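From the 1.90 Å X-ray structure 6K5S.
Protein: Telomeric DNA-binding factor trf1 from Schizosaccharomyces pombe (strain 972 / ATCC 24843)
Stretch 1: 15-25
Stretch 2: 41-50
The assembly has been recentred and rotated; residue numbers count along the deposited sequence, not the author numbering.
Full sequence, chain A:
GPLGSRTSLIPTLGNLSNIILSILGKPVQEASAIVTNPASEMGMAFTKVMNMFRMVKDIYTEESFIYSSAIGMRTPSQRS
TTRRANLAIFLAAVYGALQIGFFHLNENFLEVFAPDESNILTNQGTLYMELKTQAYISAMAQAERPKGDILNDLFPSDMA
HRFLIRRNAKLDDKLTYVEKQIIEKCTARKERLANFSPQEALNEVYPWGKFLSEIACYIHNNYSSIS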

# COMPACT_ATOMS: atom_id res chain seq x y z
N ASN A 15 -5.89 4.64 -2.64
CA ASN A 15 -4.82 5.26 -3.42
C ASN A 15 -4.37 4.33 -4.56
O ASN A 15 -4.25 4.75 -5.72
CB ASN A 15 -3.66 5.58 -2.48
CG ASN A 15 -2.50 6.26 -3.17
OD1 ASN A 15 -2.66 7.21 -3.95
ND2 ASN A 15 -1.31 5.83 -2.83
N LEU A 16 -4.15 3.07 -4.25
CA LEU A 16 -3.70 2.13 -5.28
C LEU A 16 -4.78 1.93 -6.33
O LEU A 16 -4.47 1.79 -7.51
CB LEU A 16 -3.30 0.79 -4.64
CG LEU A 16 -2.13 0.84 -3.64
CD1 LEU A 16 -1.93 -0.53 -2.94
CD2 LEU A 16 -0.87 1.24 -4.36
N SER A 17 -6.05 1.90 -5.91
CA SER A 17 -7.14 1.73 -6.87
C SER A 17 -7.19 2.91 -7.82
O SER A 17 -7.35 2.73 -9.03
CB SER A 17 -8.48 1.59 -6.14
OG SER A 17 -8.50 0.46 -5.27
N ASN A 18 -7.04 4.11 -7.28
CA ASN A 18 -7.06 5.32 -8.09
C ASN A 18 -5.91 5.32 -9.10
O ASN A 18 -6.10 5.66 -10.27
CB ASN A 18 -6.97 6.55 -7.18
CG ASN A 18 -8.28 6.81 -6.37
OD1 ASN A 18 -9.37 6.38 -6.74
ND2 ASN A 18 -8.15 7.58 -5.30
N ILE A 19 -4.72 4.93 -8.68
CA ILE A 19 -3.59 4.89 -9.61
C ILE A 19 -3.86 3.90 -10.74
O ILE A 19 -3.65 4.19 -11.92
CB ILE A 19 -2.29 4.57 -8.85
CG1 ILE A 19 -1.93 5.74 -7.92
CG2 ILE A 19 -1.18 4.25 -9.82
CD1 ILE A 19 -0.83 5.41 -6.89
N ILE A 20 -4.36 2.71 -10.38
CA ILE A 20 -4.64 1.70 -11.40
C ILE A 20 -5.70 2.20 -12.38
O ILE A 20 -5.57 2.06 -13.60
CB ILE A 20 -5.05 0.38 -10.71
CG1 ILE A 20 -3.88 -0.16 -9.91
CG2 ILE A 20 -5.59 -0.64 -11.74
CD1 ILE A 20 -4.28 -1.24 -8.94
N LEU A 21 -6.76 2.82 -11.86
CA LEU A 21 -7.83 3.29 -12.73
C LEU A 21 -7.32 4.36 -13.69
O LEU A 21 -7.70 4.38 -14.87
CB LEU A 21 -8.98 3.85 -11.91
CG LEU A 21 -9.77 2.71 -11.29
CD1 LEU A 21 -10.65 3.26 -10.15
CD2 LEU A 21 -10.58 2.01 -12.37
N SER A 22 -6.44 5.23 -13.22
CA SER A 22 -5.96 6.30 -14.06
C SER A 22 -4.86 5.84 -15.01
O SER A 22 -4.68 6.42 -16.08
CB SER A 22 -5.48 7.47 -13.20
OG SER A 22 -4.27 7.16 -12.56
N ILE A 23 -4.12 4.78 -14.65
CA ILE A 23 -3.18 4.22 -15.62
C ILE A 23 -3.93 3.44 -16.69
O ILE A 23 -3.78 3.70 -17.89
CB ILE A 23 -2.12 3.35 -14.93
CG1 ILE A 23 -1.15 4.21 -14.12
CG2 ILE A 23 -1.31 2.55 -15.97
CD1 ILE A 23 -0.10 3.39 -13.36
N LEU A 24 -4.78 2.49 -16.28
CA LEU A 24 -5.46 1.61 -17.21
C LEU A 24 -6.67 2.25 -17.87
O LEU A 24 -7.25 1.63 -18.77
CB LEU A 24 -5.89 0.33 -16.54
CG LEU A 24 -4.79 -0.52 -15.93
CD1 LEU A 24 -5.46 -1.66 -15.28
CD2 LEU A 24 -3.84 -1.00 -17.01
N GLY A 25 -7.05 3.45 -17.47
CA GLY A 25 -8.10 4.17 -18.15
C GLY A 25 -7.62 5.09 -19.24
O GLY A 25 -8.43 5.82 -19.82
N GLU A 41 9.66 2.61 -18.34
CA GLU A 41 9.61 3.40 -17.12
C GLU A 41 8.23 3.28 -16.46
O GLU A 41 8.12 2.88 -15.30
CB GLU A 41 9.95 4.86 -17.41
CG GLU A 41 9.83 5.79 -16.19
CD GLU A 41 10.32 7.21 -16.48
OE1 GLU A 41 11.08 7.38 -17.45
OE2 GLU A 41 9.93 8.14 -15.74
N MET A 42 7.18 3.59 -17.22
CA MET A 42 5.83 3.48 -16.70
C MET A 42 5.43 2.03 -16.43
O MET A 42 4.67 1.78 -15.50
CB MET A 42 4.84 4.15 -17.65
CG MET A 42 4.74 5.69 -17.49
SD MET A 42 4.07 6.25 -15.89
CE MET A 42 2.94 4.93 -15.47
N GLY A 43 5.93 1.09 -17.24
CA GLY A 43 5.60 -0.32 -17.02
C GLY A 43 6.13 -0.84 -15.70
O GLY A 43 5.45 -1.59 -15.00
N MET A 44 7.37 -0.45 -15.36
CA MET A 44 7.97 -0.83 -14.09
C MET A 44 7.21 -0.23 -12.92
O MET A 44 7.06 -0.87 -11.87
CB MET A 44 9.44 -0.36 -14.03
CG MET A 44 10.42 -1.07 -14.95
SD MET A 44 12.05 -0.27 -14.81
CE MET A 44 12.17 -0.20 -13.02
N ALA A 45 6.77 1.03 -13.06
CA ALA A 45 6.00 1.67 -11.99
C ALA A 45 4.64 0.99 -11.83
O ALA A 45 4.17 0.81 -10.70
CB ALA A 45 5.84 3.15 -12.29
N PHE A 46 4.02 0.61 -12.94
CA PHE A 46 2.75 -0.12 -12.87
C PHE A 46 2.94 -1.48 -12.19
O PHE A 46 2.10 -1.89 -11.38
CB PHE A 46 2.16 -0.30 -14.27
CG PHE A 46 0.88 -1.08 -14.31
CD1 PHE A 46 -0.31 -0.51 -13.90
CD2 PHE A 46 0.87 -2.40 -14.75
CE1 PHE A 46 -1.50 -1.23 -13.94
CE2 PHE A 46 -0.33 -3.14 -14.79
CZ PHE A 46 -1.51 -2.54 -14.38
N THR A 47 4.05 -2.18 -12.49
CA THR A 47 4.27 -3.48 -11.87
C THR A 47 4.38 -3.39 -10.35
O THR A 47 3.80 -4.21 -9.64
CB THR A 47 5.52 -4.15 -12.45
OG1 THR A 47 5.26 -4.47 -13.82
CG2 THR A 47 5.82 -5.44 -11.69
N LYS A 48 5.07 -2.37 -9.83
CA LYS A 48 5.17 -2.21 -8.38
C LYS A 48 3.82 -1.84 -7.76
O LYS A 48 3.47 -2.33 -6.68
CB LYS A 48 6.23 -1.16 -8.04
CG LYS A 48 7.62 -1.51 -8.58
CD LYS A 48 8.61 -0.44 -8.20
CE LYS A 48 10.04 -0.91 -8.37
NZ LYS A 48 10.35 -1.13 -9.80
N VAL A 49 3.07 -0.96 -8.42
CA VAL A 49 1.72 -0.63 -7.96
C VAL A 49 0.85 -1.89 -7.95
O VAL A 49 0.13 -2.15 -6.97
CB VAL A 49 1.11 0.47 -8.84
CG1 VAL A 49 -0.38 0.60 -8.58
CG2 VAL A 49 1.83 1.80 -8.56
N MET A 50 0.91 -2.69 -9.01
CA MET A 50 0.08 -3.90 -9.05
C MET A 50 0.47 -4.90 -7.97
O MET A 50 -0.40 -5.59 -7.42
CB MET A 50 0.15 -4.58 -10.42
CG MET A 50 -0.73 -3.88 -11.47
SD MET A 50 -2.51 -3.71 -11.13
CE MET A 50 -2.91 -5.37 -10.57

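Val49 is the hub of this contact. It gives up more surface to the other helix than any other residue here, its CA-to-CB bond points toward that helix, and its CG1 methyl meets three side chains spread over about one turn of the first helix: Ile20 CG1 at 3.8 Å from Val49 CG1, Ile19 CG2 at 3.9 Å from Val49 CG1, and, more loosely, Leu16 CD2 at 4.3 Å from Val49 CG1. The backbones come near each other at this end as well, with Leu16 CA and Val49 CA 6.6 Å apart. The side chain here is short and branched, and its contacts are made close to its own backbone.

The helices run in broadly opposite directions, at 144°, so moving forward along the first means moving back along the second. From Val49 the next layer is Phe46, set against Ile23 and Leu24. The axes stay 10.4 Å apart even at closest approach, and the aromatic ring reaches well into the gap: its CA-to-CB bond points sideways, but with chi1 at t the ring end comes nearer. Ile23 CG2 lies 3.8 Å from Phe46 CD1, and Leu24 CD2 lies 3.8 Å from Phe46 CZ, both oblique to the ring. Ile23 is used twice, for its CD1 also meets Met42 CE at 4.0 Å, one helical turn further back along the second helix.

Met50 solves a different problem. Its CA-to-CB bond points away, yet the flexible chain, m at all three chi angles, folds back to put Met50 SD 3.7 Å from Ile20 CD1. Thus direction at CB does not settle membership of the contact; long side chains can return to it. The isoleucines and leucines opposite share one conformation, m then t.

No hydrogen bond crosses between the stretches. The 401 Å² they bury together rests on apolar packing, while the hydrogen bonds found for polar groups are made within each helix or elsewhere in the structure. Within each helix the backbone bonds run from residue i+4 to residue i, as in Val49 N to Ala45 O at 3.1 Å. Ser22, whose side chain lies out of reach of the second helix, donates its hydroxyl to the backbone of its own helix, Ser22 OG to Ile19 O at 3.1 Å. Ser17 points away from the contact, and Asn18, Glu41, Thr47 and Lys48 are also out of reach. The rule is plain: apolar side chains make the join, and polar ones are kept off it.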